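Local structure of DUF1116 domain-containing protein (Enterococcus faecalis, 3CLQ) at residues R151-W154 with M155-V158; K350-P353 with N354-I357; S272-G275 with G276-F280; I387-E391 with P392-M396; A337-Y340 with S341-L345. The protein is of unknown function but belongs to the AllG family and so may be related to the AllG subunit of oxamate carbamoyltransferase. All coordinates share one frame; numbering follows the deposited sequence.

Overall arrangement
The five contacts are local and follow one another along the chain in the order 1, 3, 5, 2, 4. Interactions 2 and 5 are the closest pair, with centres about 13 Å apart: helix 334-343 leads into strand 348-352, and E351 CG packs on L345 CD2 at 3.9 Å. Interaction 1 lies far from both, its centre about 38 Å from that of interaction 2 and about 41 Å from that of interaction 5, across the centre of the chain. Its centre is about 23 Å from that of interaction 4. Interactions 1 and 3 both belong to the AllG-like part of the chain. No active site is established; a bound PEG, probably from crystallisation, lies beside T356 of interaction 2.

Interaction 1: R151-W154 with M155-V158; sequences RLIW and MRDV
W154 and V158, one helical turn apart, meet with the valine methyls over a face of the indole. V158 CG1 lies 4.1 Å from the centroid of the five-membered ring of W154 and 23° off its normal, which fits a CH-pi contact; V158 CG2 stands over the indole too, displaced toward the rim. The W154 ring reaches this place because CG is anti to the backbone N (chi1 -180°) and leans to the carbonyl side. Its benzene part also meets M155, whose chain passes obliquely, CE3 of W154 lying 3.6 Å from CG of M155. The backbone beneath is helix 146-168, with a wider pi-type turn at 155-158. Across the two segments the bonds are of the i to i+4 kind, D157 N to I153 O at 2.7 Å and V158 N to W154 O at 2.9 Å among them; R156 N divides weakly between L152 O and, as an i+3 alternative, I153 O. W154 further meets the ring of F225 on helix 216-226, and F72 of helix 60-73 touches L152, I153 and R156. On that flank I153 runs alongside R156 and D157. Its CG2 sits over one face of the R156 guanidinium, off toward the rim, at 3.6 Å from NH2, and is 3.5 Å from OD2 of D157. A salt bridge joins the two charged neighbours: R156 NE reaches the syn side of D157 OD1 at 2.7 Å, 32° out of the carboxylate plane.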
loop_
_atom_site.group_PDB
_atom_site.type_symbol
_atom_site.label_atom_id
_atom_site.label_comp_id
_atom_site.label_asym_id
_atom_site.label_seq_id
_atom_site.Cartn_x
_atom_site.Cartn_y
_atom_site.Cartn_z
ATOM N N ARG B 151 15.659 -16.598 -18.331
ATOM C CA ARG B 151 14.528 -16.119 -17.541
ATOM C C ARG B 151 13.216 -16.095 -18.325
ATOM O O ARG B 151 12.158 -16.422 -17.785
ATOM C CB ARG B 151 14.787 -14.736 -16.985
ATOM C CG ARG B 151 13.610 -14.193 -16.156
ATOM C CD ARG B 151 14.045 -12.928 -15.495
ATOM N NE ARG B 151 15.490 -13.010 -15.332
ATOM C CZ ARG B 151 16.140 -12.850 -14.185
ATOM N NH1 ARG B 151 15.483 -12.549 -13.059
ATOM N NH2 ARG B 151 17.461 -12.962 -14.175
ATOM N N LEU B 152 13.283 -15.687 -19.587
ATOM C CA LEU B 152 12.125 -15.751 -20.461
ATOM C C LEU B 152 11.552 -17.172 -20.576
ATOM O O LEU B 152 10.331 -17.354 -20.642
ATOM C CB LEU B 152 12.487 -15.245 -21.856
ATOM C CG LEU B 152 12.282 -13.764 -22.136
ATOM C CD1 LEU B 152 11.360 -13.655 -23.329
ATOM C CD2 LEU B 152 11.648 -13.037 -20.964
ATOM N N ILE B 153 12.436 -18.168 -20.626
ATOM C CA ILE B 153 12.024 -19.573 -20.724
ATOM C C ILE B 153 11.450 -20.083 -19.404
ATOM O O ILE B 153 10.464 -20.822 -19.380
ATOM C CB ILE B 153 13.194 -20.471 -21.174
ATOM C CG1 ILE B 153 13.548 -20.160 -22.624
ATOM C CG2 ILE B 153 12.848 -21.951 -21.029
ATOM C CD1 ILE B 153 14.924 -20.590 -22.999
ATOM N N TRP B 154 12.076 -19.667 -18.310
ATOM C CA TRP B 154 11.586 -19.952 -16.976
ATOM C C TRP B 154 10.171 -19.406 -16.817
ATOM O O TRP B 154 9.281 -20.079 -16.304
ATOM C CB TRP B 154 12.517 -19.325 -15.949
ATOM C CG TRP B 154 12.101 -19.561 -14.530
ATOM C CD1 TRP B 154 12.434 -20.625 -13.744
ATOM C CD2 TRP B 154 11.288 -18.702 -13.719
ATOM N NE1 TRP B 154 11.870 -20.487 -12.499
ATOM C CE2 TRP B 154 11.162 -19.314 -12.458
ATOM C CE3 TRP B 154 10.646 -17.480 -13.940
ATOM C CZ2 TRP B 154 10.422 -18.746 -11.424
ATOM C CZ3 TRP B 154 9.913 -16.919 -12.904
ATOM C CH2 TRP B 154 9.809 -17.551 -11.671
HETATM N N MSE B 155 9.956 -18.190 -17.283
HETATM C CA MSE B 155 8.630 -17.590 -17.204
HETATM C C MSE B 155 7.580 -18.272 -18.076
HETATM O O MSE B 155 6.389 -18.174 -17.803
HETATM C CB MSE B 155 8.698 -16.122 -17.564
HETATM C CG MSE B 155 9.512 -15.319 -16.595
HETATM SE SE MSE B 155 9.595 -13.508 -17.258
HETATM C CE MSE B 155 7.875 -12.812 -16.623
ATOM N N ARG B 156 7.997 -18.956 -19.131
ATOM C CA ARG B 156 7.003 -19.627 -19.953
ATOM C C ARG B 156 6.905 -21.119 -19.657
ATOM O O ARG B 156 5.940 -21.765 -20.063
ATOM C CB ARG B 156 7.245 -19.407 -21.444
ATOM C CG ARG B 156 8.446 -20.124 -21.966
ATOM C CD ARG B 156 8.141 -20.935 -23.200
ATOM N NE ARG B 156 9.052 -22.060 -23.165
ATOM C CZ ARG B 156 10.139 -22.193 -23.913
ATOM N NH1 ARG B 156 10.464 -21.297 -24.838
ATOM N NH2 ARG B 156 10.890 -23.258 -23.734
ATOM N N ASP B 157 7.894 -21.661 -18.954
ATOM C CA ASP B 157 7.894 -23.081 -18.623
ATOM C C ASP B 157 7.279 -23.305 -17.256
ATOM O O ASP B 157 6.616 -24.320 -17.017
ATOM C CB ASP B 157 9.315 -23.637 -18.627
ATOM C CG ASP B 157 9.796 -24.011 -20.014
ATOM O OD1 ASP B 157 9.121 -23.660 -21.009
ATOM O OD2 ASP B 157 10.857 -24.660 -20.092
ATOM N N VAL B 158 7.513 -22.352 -16.357
ATOM C CA VAL B 158 7.040 -22.481 -14.995
ATOM C C VAL B 158 6.151 -21.317 -14.511
ATOM O O VAL B 158 4.932 -21.473 -14.448
ATOM C CB VAL B 158 8.190 -22.909 -14.007
ATOM C CG1 VAL B 158 9.559 -22.891 -14.686
ATOM C CG2 VAL B 158 8.155 -22.118 -12.693
#

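Interaction 2: K350-P353 with N354-I357; sequences KENP and NVTI
N352 and N354 are joined by a side-chain to backbone hydrogen bond, N354 N to OD1 of N352 at 2.9 Å. The donor stands 42° above the plane of the N352 amide. With CG anti to the backbone N (chi1 -178°), the N352 side chain swings to its own carbonyl side and can fold over the residue after P353. A second, weaker polar link is made by the backbone: V355 N reaches N352 O at 3.3 Å, nearly straight, and closes a type I beta turn from N352 to V355. Both bonds end on N352, one on its side-chain oxygen and one on its backbone oxygen.

The remaining contacts are van der Waals touches between carbon and polar atoms. ND2 of N352 lies 3.7 Å from CG2 of V355, the two side chains meeting obliquely. The N354 amide is turned 84° from that of N352, and its CB rests 3.4 Å from N352 OD1. Beyond the turn, T356 CG2 comes to 3.3 Å from P353 O, while its OG1 bonds H185 NE2.

Neighbouring helices pack on the corner: I22 of helix 6-23 lies against N352, P353 and N354, and R177 of helix 176-183 touches N354 and V355. The bond from an asparagine side chain to the N-H two residues on defines an Asx turn, here superposed on a type I turn. It carries the chain from strand 348-352 to strand 356-357, which flank strand 363-369 on its two sides in an antiparallel sheet.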
loop_
_atom_site.group_PDB
_atom_site.type_symbol
_atom_site.label_atom_id
_atom_site.label_comp_id
_atom_site.label_asym_id
_atom_site.label_seq_id
_atom_site.Cartn_x
_atom_site.Cartn_y
_atom_site.Cartn_z
ATOM N N LYS B 350 -14.316 14.783 -17.678
ATOM C CA LYS B 350 -14.864 14.845 -16.305
ATOM C C LYS B 350 -14.058 13.956 -15.373
ATOM O O LYS B 350 -13.231 13.185 -15.843
ATOM C CB LYS B 350 -16.357 14.473 -16.237
ATOM C CG LYS B 350 -16.677 13.013 -16.549
ATOM C CD LYS B 350 -18.148 12.670 -16.261
ATOM C CE LYS B 350 -19.092 13.308 -17.281
ATOM N NZ LYS B 350 -20.467 12.745 -17.152
ATOM N N GLU B 351 -14.283 14.088 -14.064
ATOM C CA GLU B 351 -13.608 13.260 -13.040
ATOM C C GLU B 351 -14.220 11.865 -12.976
ATOM O O GLU B 351 -15.430 11.707 -13.000
ATOM C CB GLU B 351 -13.730 13.879 -11.637
ATOM C CG GLU B 351 -13.360 15.347 -11.525
ATOM C CD GLU B 351 -13.517 15.904 -10.094
ATOM O OE1 GLU B 351 -13.747 15.115 -9.140
ATOM O OE2 GLU B 351 -13.412 17.147 -9.926
ATOM N N ASN B 352 -13.384 10.843 -12.882
ATOM C CA ASN B 352 -13.871 9.505 -12.600
ATOM C C ASN B 352 -14.177 9.349 -11.098
ATOM O O ASN B 352 -13.259 9.307 -10.284
ATOM C CB ASN B 352 -12.802 8.512 -13.021
ATOM C CG ASN B 352 -13.226 7.096 -12.818
ATOM O OD1 ASN B 352 -14.261 6.833 -12.199
ATOM N ND2 ASN B 352 -12.443 6.160 -13.336
ATOM N N PRO B 353 -15.461 9.248 -10.720
ATOM C CA PRO B 353 -15.764 9.138 -9.271
ATOM C C PRO B 353 -15.318 7.811 -8.607
ATOM O O PRO B 353 -15.144 7.744 -7.383
ATOM C CB PRO B 353 -17.290 9.296 -9.212
ATOM C CG PRO B 353 -17.780 8.880 -10.549
ATOM C CD PRO B 353 -16.680 9.230 -11.552
ATOM N N ASN B 354 -15.118 6.774 -9.412
ATOM C CA ASN B 354 -14.751 5.459 -8.915
ATOM C C ASN B 354 -13.277 5.339 -8.557
ATOM O O ASN B 354 -12.851 4.313 -8.032
ATOM C CB ASN B 354 -15.073 4.417 -9.988
ATOM C CG ASN B 354 -16.558 4.294 -10.244
ATOM O OD1 ASN B 354 -17.311 3.995 -9.339
ATOM N ND2 ASN B 354 -16.989 4.536 -11.484
ATOM N N VAL B 355 -12.499 6.367 -8.879
ATOM C CA VAL B 355 -11.055 6.372 -8.637
ATOM C C VAL B 355 -10.613 7.786 -8.247
ATOM O O VAL B 355 -10.626 8.706 -9.071
ATOM C CB VAL B 355 -10.286 5.935 -9.896
ATOM C CG1 VAL B 355 -8.782 5.858 -9.636
ATOM C CG2 VAL B 355 -10.817 4.632 -10.393
ATOM N N THR B 356 -10.219 7.966 -6.998
ATOM C CA THR B 356 -10.070 9.300 -6.478
ATOM C C THR B 356 -8.708 9.556 -5.807
ATOM O O THR B 356 -8.022 8.622 -5.416
ATOM C CB THR B 356 -11.213 9.572 -5.481
ATOM O OG1 THR B 356 -11.168 8.594 -4.443
ATOM C CG2 THR B 356 -12.580 9.467 -6.181
ATOM N N ILE B 357 -8.332 10.826 -5.660
ATOM C CA ILE B 357 -7.067 11.202 -5.028
ATOM C C ILE B 357 -7.275 11.891 -3.694
ATOM O O ILE B 357 -7.720 13.036 -3.630
ATOM C CB ILE B 357 -6.293 12.177 -5.899
ATOM C CG1 ILE B 357 -6.093 11.607 -7.318
ATOM C CG2 ILE B 357 -4.964 12.519 -5.247
ATOM C CD1 ILE B 357 -5.832 12.686 -8.311
#

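Interaction 3: S272-G275 with G276-F280; sequences SGIG and GNHWF
I274 is the close-packed element of the loop, its CG1 meeting two aromatic rings at once. Over H278 it lies 4.3 Å from the ring centroid and 25° off the normal, a CH-pi contact made over a face but shifted toward the rim. Against F280 the same atom stands at the edge, near the ring plane, 3.9 Å from CE2. The torsion responsible is chi1 of I274 at -164°, which turns CG1 opposite the backbone N and toward both rings, with CG2 also close to F280.

The other end of the loop is looser. H278 N reaches G275 O at 3.4 Å in a weak, though nearly straight, hydrogen bond, and this is the one hydrogen bond joining the two segments. G275 and G276, both at positive phi and without side chains, form the bend, and N277 and H278 are exposed beyond it. G276 N is tied to the side chain of N250.

The loop connects strand 266-271 to strand 280-283, antiparallel neighbours in one sheet. F280, buried at the start of the latter, packs against V408, E411 and A415 of helix 407-419, and I274 touches T419 of the same helix.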
loop_
_atom_site.group_PDB
_atom_site.type_symbol
_atom_site.label_atom_id
_atom_site.label_comp_id
_atom_site.label_asym_id
_atom_site.label_seq_id
_atom_site.Cartn_x
_atom_site.Cartn_y
_atom_site.Cartn_z
ATOM N N SER B 272 -11.177 8.919 -30.468
ATOM C CA SER B 272 -12.348 8.087 -30.525
ATOM C C SER B 272 -13.114 8.350 -31.800
ATOM O O SER B 272 -13.453 7.422 -32.522
ATOM C CB SER B 272 -13.224 8.366 -29.321
ATOM O OG SER B 272 -14.391 7.557 -29.372
ATOM N N GLY B 273 -13.366 9.622 -32.090
ATOM C CA GLY B 273 -14.188 9.990 -33.243
ATOM C C GLY B 273 -13.551 9.737 -34.598
ATOM O O GLY B 273 -14.179 9.935 -35.638
ATOM N N ILE B 274 -12.290 9.319 -34.586
ATOM C CA ILE B 274 -11.572 9.012 -35.811
ATOM C C ILE B 274 -11.631 7.503 -36.006
ATOM O O ILE B 274 -11.851 7.031 -37.111
ATOM C CB ILE B 274 -10.103 9.501 -35.778
ATOM C CG1 ILE B 274 -9.541 9.508 -37.180
ATOM C CG2 ILE B 274 -9.220 8.561 -34.930
ATOM C CD1 ILE B 274 -10.550 9.927 -38.225
ATOM N N GLY B 275 -11.436 6.751 -34.924
ATOM C CA GLY B 275 -11.680 5.316 -34.931
ATOM C C GLY B 275 -10.588 4.399 -35.459
ATOM O O GLY B 275 -9.581 4.855 -36.015
ATOM N N GLY B 276 -10.793 3.094 -35.252
ATOM C CA GLY B 276 -9.910 2.048 -35.766
ATOM C C GLY B 276 -8.458 2.196 -35.367
ATOM O O GLY B 276 -8.139 2.521 -34.212
ATOM N N ASN B 277 -7.576 1.947 -36.329
ATOM C CA ASN B 277 -6.140 2.078 -36.118
ATOM C C ASN B 277 -5.570 3.244 -36.920
ATOM O O ASN B 277 -4.453 3.179 -37.412
ATOM C CB ASN B 277 -5.423 0.757 -36.423
ATOM C CG ASN B 277 -5.837 -0.369 -35.464
ATOM O OD1 ASN B 277 -6.109 -0.130 -34.289
ATOM N ND2 ASN B 277 -5.872 -1.598 -35.964
ATOM N N HIS B 278 -6.363 4.304 -37.055
ATOM C CA HIS B 278 -5.899 5.571 -37.627
ATOM C C HIS B 278 -4.985 6.295 -36.617
ATOM O O HIS B 278 -5.427 6.699 -35.541
ATOM C CB HIS B 278 -7.087 6.456 -38.016
ATOM C CG HIS B 278 -6.763 7.451 -39.083
ATOM N ND1 HIS B 278 -5.841 8.468 -38.904
ATOM C CD2 HIS B 278 -7.213 7.573 -40.357
ATOM C CE1 HIS B 278 -5.751 9.183 -40.011
ATOM N NE2 HIS B 278 -6.577 8.664 -40.905
ATOM N N TRP B 279 -3.707 6.437 -36.967
ATOM C CA TRP B 279 -2.688 6.931 -36.035
ATOM C C TRP B 279 -2.299 8.360 -36.369
ATOM O O TRP B 279 -2.183 8.702 -37.524
ATOM C CB TRP B 279 -1.416 6.083 -36.139
ATOM C CG TRP B 279 -1.533 4.729 -35.594
ATOM C CD1 TRP B 279 -1.772 3.591 -36.289
ATOM C CD2 TRP B 279 -1.422 4.346 -34.216
ATOM N NE1 TRP B 279 -1.817 2.514 -35.438
ATOM C CE2 TRP B 279 -1.606 2.952 -34.155
ATOM C CE3 TRP B 279 -1.186 5.046 -33.026
ATOM C CZ2 TRP B 279 -1.562 2.242 -32.945
ATOM C CZ3 TRP B 279 -1.139 4.343 -31.841
ATOM C CH2 TRP B 279 -1.329 2.955 -31.807
ATOM N N PHE B 280 -2.078 9.179 -35.353
ATOM C CA PHE B 280 -1.522 10.501 -35.550
ATOM C C PHE B 280 -0.195 10.529 -34.843
ATOM O O PHE B 280 -0.112 10.180 -33.668
ATOM C CB PHE B 280 -2.467 11.553 -34.991
ATOM C CG PHE B 280 -3.767 11.607 -35.722
ATOM C CD1 PHE B 280 -3.887 12.348 -36.879
ATOM C CD2 PHE B 280 -4.858 10.876 -35.279
ATOM C CE1 PHE B 280 -5.087 12.378 -37.574
ATOM C CE2 PHE B 280 -6.061 10.902 -35.972
ATOM C CZ PHE B 280 -6.176 11.655 -37.120
#

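Interaction 4: I387-E391 with P392-M396; sequences IAHKE and PGIGM
A388 and M396 form an antiparallel, non-hydrogen-bonded pair, CA to CA 4.5 Å, in a hairpin whose two arms run 157° apart end to end. One nearly straight bond ties the arms next to it: H389 N to G395 O at 3.1 Å, with an N-H...O angle of 174°. M396 CA adds a C-H...O contact to I387 O at 3.6 Å. The chain reverses through a type II beta turn from E391 to I394, with G393 supplying the positive phi that its third position requires.

Among the side chains, I394 lies over the H389 imidazole. Its CD1 lies 3.6 Å from the ring centroid and 13° off the normal, centred over the face, which is a CH-pi contact. The first torsion of H389, with CG anti to the backbone N, carries the ring over to the isoleucine, and chi2 sets its rotation. I394 CG2, the shorter branch, sits 3.5 Å from ND1 of H389, so both branches touch the histidine. The E391 carboxylate lies beside the P392 ring, its CD 3.6 Å from P392 CD.

The hairpin joins strands 383-388 and 396-402. I387 packs on V287, M291 and I397; loop residues D299 and Y295 touch H389 and I394 respectively, and backbone bonds link A388 to G301 and G393 to F141.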
loop_
_atom_site.group_PDB
_atom_site.type_symbol
_atom_site.label_atom_id
_atom_site.label_comp_id
_atom_site.label_asym_id
_atom_site.label_seq_id
_atom_site.Cartn_x
_atom_site.Cartn_y
_atom_site.Cartn_z
ATOM N N ILE B 387 13.323 7.332 -17.668
ATOM C CA ILE B 387 14.296 7.597 -18.734
ATOM C C ILE B 387 15.228 6.389 -18.955
ATOM O O ILE B 387 15.769 5.811 -18.012
ATOM C CB ILE B 387 15.034 8.960 -18.558
ATOM C CG1 ILE B 387 15.991 8.946 -17.389
ATOM C CG2 ILE B 387 14.050 10.078 -18.237
ATOM C CD1 ILE B 387 16.304 10.342 -16.920
ATOM N N ALA B 388 15.370 5.979 -20.209
ATOM C CA ALA B 388 16.048 4.731 -20.526
ATOM C C ALA B 388 17.277 5.005 -21.364
ATOM O O ALA B 388 17.246 5.852 -22.251
ATOM C CB ALA B 388 15.108 3.810 -21.274
ATOM N N HIS B 389 18.358 4.285 -21.107
ATOM C CA HIS B 389 19.572 4.470 -21.897
ATOM C C HIS B 389 19.321 4.295 -23.398
ATOM O O HIS B 389 18.536 3.444 -23.813
ATOM C CB HIS B 389 20.655 3.509 -21.438
ATOM C CG HIS B 389 22.036 3.968 -21.766
ATOM N ND1 HIS B 389 22.911 4.437 -20.808
ATOM C CD2 HIS B 389 22.694 4.049 -22.947
ATOM C CE1 HIS B 389 24.052 4.778 -21.384
ATOM N NE2 HIS B 389 23.946 4.551 -22.681
ATOM N N LYS B 390 19.984 5.103 -24.213
ATOM C CA LYS B 390 19.811 5.018 -25.664
ATOM C C LYS B 390 20.473 3.762 -26.217
ATOM O O LYS B 390 20.195 3.347 -27.335
ATOM C CB LYS B 390 20.378 6.260 -26.367
ATOM C CG LYS B 390 21.893 6.276 -26.444
ATOM C CD LYS B 390 22.427 7.681 -26.653
ATOM C CE LYS B 390 23.937 7.735 -26.412
ATOM N NZ LYS B 390 24.564 9.002 -26.893
ATOM N N GLU B 391 21.353 3.168 -25.422
ATOM C CA GLU B 391 22.013 1.926 -25.797
ATOM C C GLU B 391 21.197 0.714 -25.347
ATOM O O GLU B 391 20.579 0.750 -24.285
ATOM C CB GLU B 391 23.411 1.881 -25.182
ATOM C CG GLU B 391 24.482 2.442 -26.070
ATOM C CD GLU B 391 25.032 1.386 -27.016
ATOM O OE1 GLU B 391 25.468 0.313 -26.539
ATOM O OE2 GLU B 391 25.027 1.621 -28.239
ATOM N N PRO B 392 21.202 -0.369 -26.156
ATOM C CA PRO B 392 20.429 -1.574 -25.863
ATOM C C PRO B 392 20.818 -2.208 -24.541
ATOM O O PRO B 392 21.991 -2.463 -24.282
ATOM C CB PRO B 392 20.809 -2.523 -27.014
ATOM C CG PRO B 392 21.242 -1.644 -28.094
ATOM C CD PRO B 392 21.954 -0.518 -27.409
ATOM N N GLY B 393 19.827 -2.446 -23.705
ATOM C CA GLY B 393 20.020 -3.281 -22.534
ATOM C C GLY B 393 20.554 -2.626 -21.279
ATOM O O GLY B 393 20.524 -3.225 -20.213
ATOM N N ILE B 394 21.053 -1.406 -21.380
ATOM C CA ILE B 394 21.615 -0.784 -20.195
ATOM C C ILE B 394 20.510 -0.491 -19.181
ATOM O O ILE B 394 20.735 -0.535 -17.973
ATOM C CB ILE B 394 22.422 0.459 -20.551
ATOM C CG1 ILE B 394 23.731 0.026 -21.214
ATOM C CG2 ILE B 394 22.676 1.291 -19.310
ATOM C CD1 ILE B 394 24.268 0.992 -22.224
ATOM N N GLY B 395 19.312 -0.208 -19.688
ATOM C CA GLY B 395 18.138 -0.057 -18.838
ATOM C C GLY B 395 17.878 1.324 -18.256
ATOM O O GLY B 395 18.457 2.327 -18.685
HETATM N N MSE B 396 16.990 1.359 -17.266
HETATM C CA MSE B 396 16.585 2.597 -16.629
HETATM C C MSE B 396 17.769 3.351 -16.029
HETATM O O MSE B 396 18.556 2.789 -15.271
HETATM C CB MSE B 396 15.557 2.290 -15.548
HETATM C CG MSE B 396 14.787 3.497 -15.078
HETATM SE SE MSE B 396 13.721 3.084 -13.494
HETATM C CE MSE B 396 13.150 4.894 -13.009
#

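Interaction 5: A337-Y340 with S341-L345; sequences ALNY and SKEML
Y340 and M344 lie one turn apart near the end of helix 334-343, where the i to i+4 backbone bonds shorten along the chain, from a weak one between S341 N and A337 O at 3.5 Å to one between M344 N and Y340 O at 2.8 Å. The side chains of Y340 and M344 run side by side and point the same way. CD1 of Y340 is 4.0 Å from CE of M344, which approaches the ring obliquely. M344, a selenomethionine here, is bent at chi2 (-23°) and chi3 (96°); these bends fold its methyl back toward Y340, to within 3.6 Å of Y340 O.

One residue earlier, N339 and E343 make the corresponding pair. Their flat groups are turned 83° from each other, and ND2 of N339 is 3.8 Å from OE2 of E343, too long for a hydrogen bond. The closer approach is of the E343 methylene CG to the backbone O of N339, 3.0 Å. K342 runs back along the helix and bends at its last torsion, bringing NZ near L338 CB. S341 turns to the protein interior, where its OG bonds F318 O and A321 N, and M344 touches F318, M379 and P366.

Chemically, then, what joins these two segments is backbone hydrogen bonding plus van der Waals packing; the amide and carboxylate pass each other without bonding, and at most a weak electrostatic attraction probably remains between N339 and E343.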
loop_
_atom_site.group_PDB
_atom_site.type_symbol
_atom_site.label_atom_id
_atom_site.label_comp_id
_atom_site.label_asym_id
_atom_site.label_seq_id
_atom_site.Cartn_x
_atom_site.Cartn_y
_atom_site.Cartn_z
ATOM N N ALA B 337 3.257 18.969 -7.949
ATOM C CA ALA B 337 2.557 17.742 -8.285
ATOM C C ALA B 337 1.077 17.873 -7.943
ATOM O O ALA B 337 0.224 17.449 -8.713
ATOM C CB ALA B 337 3.192 16.542 -7.612
ATOM N N LEU B 338 0.764 18.490 -6.812
ATOM C CA LEU B 338 -0.633 18.730 -6.478
ATOM C C LEU B 338 -1.220 19.534 -7.605
ATOM O O LEU B 338 -2.312 19.277 -8.074
ATOM C CB LEU B 338 -0.762 19.542 -5.189
ATOM C CG LEU B 338 -0.162 18.910 -3.933
ATOM C CD1 LEU B 338 -0.576 19.655 -2.650
ATOM C CD2 LEU B 338 -0.543 17.443 -3.869
ATOM N N ASN B 339 -0.460 20.517 -8.047
ATOM C CA ASN B 339 -0.924 21.481 -9.002
ATOM C C ASN B 339 -1.220 20.917 -10.382
ATOM O O ASN B 339 -2.127 21.391 -11.069
ATOM C CB ASN B 339 0.143 22.546 -9.127
ATOM C CG ASN B 339 -0.426 23.920 -9.080
ATOM O OD1 ASN B 339 -0.200 24.666 -8.116
ATOM N ND2 ASN B 339 -1.200 24.270 -10.108
ATOM N N TYR B 340 -0.439 19.919 -10.790
ATOM C CA TYR B 340 -0.545 19.330 -12.130
ATOM C C TYR B 340 -1.822 18.501 -12.290
ATOM O O TYR B 340 -2.504 18.543 -13.329
ATOM C CB TYR B 340 0.676 18.447 -12.428
ATOM C CG TYR B 340 1.817 19.114 -13.187
ATOM C CD1 TYR B 340 1.590 19.780 -14.404
ATOM C CD2 TYR B 340 3.130 19.040 -12.714
ATOM C CE1 TYR B 340 2.638 20.381 -15.116
ATOM C CE2 TYR B 340 4.181 19.623 -13.405
ATOM C CZ TYR B 340 3.934 20.297 -14.609
ATOM O OH TYR B 340 4.992 20.874 -15.298
ATOM N N SER B 341 -2.125 17.732 -11.249
ATOM C CA SER B 341 -3.314 16.912 -11.232
ATOM C C SER B 341 -4.549 17.793 -11.316
ATOM O O SER B 341 -5.490 17.433 -12.031
ATOM C CB SER B 341 -3.349 16.047 -9.982
ATOM O OG SER B 341 -2.480 14.944 -10.123
ATOM N N LYS B 342 -4.543 18.934 -10.606
ATOM C CA LYS B 342 -5.601 19.943 -10.740
ATOM C C LYS B 342 -5.653 20.479 -12.163
ATOM O O LYS B 342 -6.710 20.532 -12.775
ATOM C CB LYS B 342 -5.362 21.128 -9.823
ATOM C CG LYS B 342 -5.756 20.950 -8.376
ATOM C CD LYS B 342 -5.436 22.263 -7.616
ATOM C CE LYS B 342 -5.551 22.126 -6.086
ATOM N NZ LYS B 342 -4.359 21.483 -5.421
ATOM N N GLU B 343 -4.503 20.897 -12.677
ATOM C CA GLU B 343 -4.428 21.437 -14.020
ATOM C C GLU B 343 -5.058 20.511 -15.052
ATOM O O GLU B 343 -5.844 20.953 -15.890
ATOM C CB GLU B 343 -2.973 21.675 -14.405
ATOM C CG GLU B 343 -2.307 22.859 -13.736
ATOM C CD GLU B 343 -0.998 23.229 -14.426
ATOM O OE1 GLU B 343 -0.883 22.943 -15.648
ATOM O OE2 GLU B 343 -0.094 23.802 -13.758
HETATM N N MSE B 344 -4.703 19.224 -14.983
HETATM C CA MSE B 344 -5.093 18.250 -16.002
HETATM C C MSE B 344 -6.592 18.227 -16.336
HETATM O O MSE B 344 -6.998 17.676 -17.355
HETATM C CB MSE B 344 -4.614 16.838 -15.620
HETATM C CG MSE B 344 -3.225 16.418 -16.113
HETATM SE SE MSE B 344 -2.470 17.346 -17.709
HETATM C CE MSE B 344 -1.393 18.698 -16.784
ATOM N N LEU B 345 -7.399 18.824 -15.465
ATOM C CA LEU B 345 -8.858 18.858 -15.584
ATOM C C LEU B 345 -9.357 19.720 -16.743
ATOM O O LEU B 345 -10.478 19.551 -17.212
ATOM C CB LEU B 345 -9.473 19.424 -14.305
ATOM C CG LEU B 345 -9.521 18.603 -13.023
ATOM C CD1 LEU B 345 -9.969 19.461 -11.853
ATOM C CD2 LEU B 345 -10.458 17.414 -13.191
#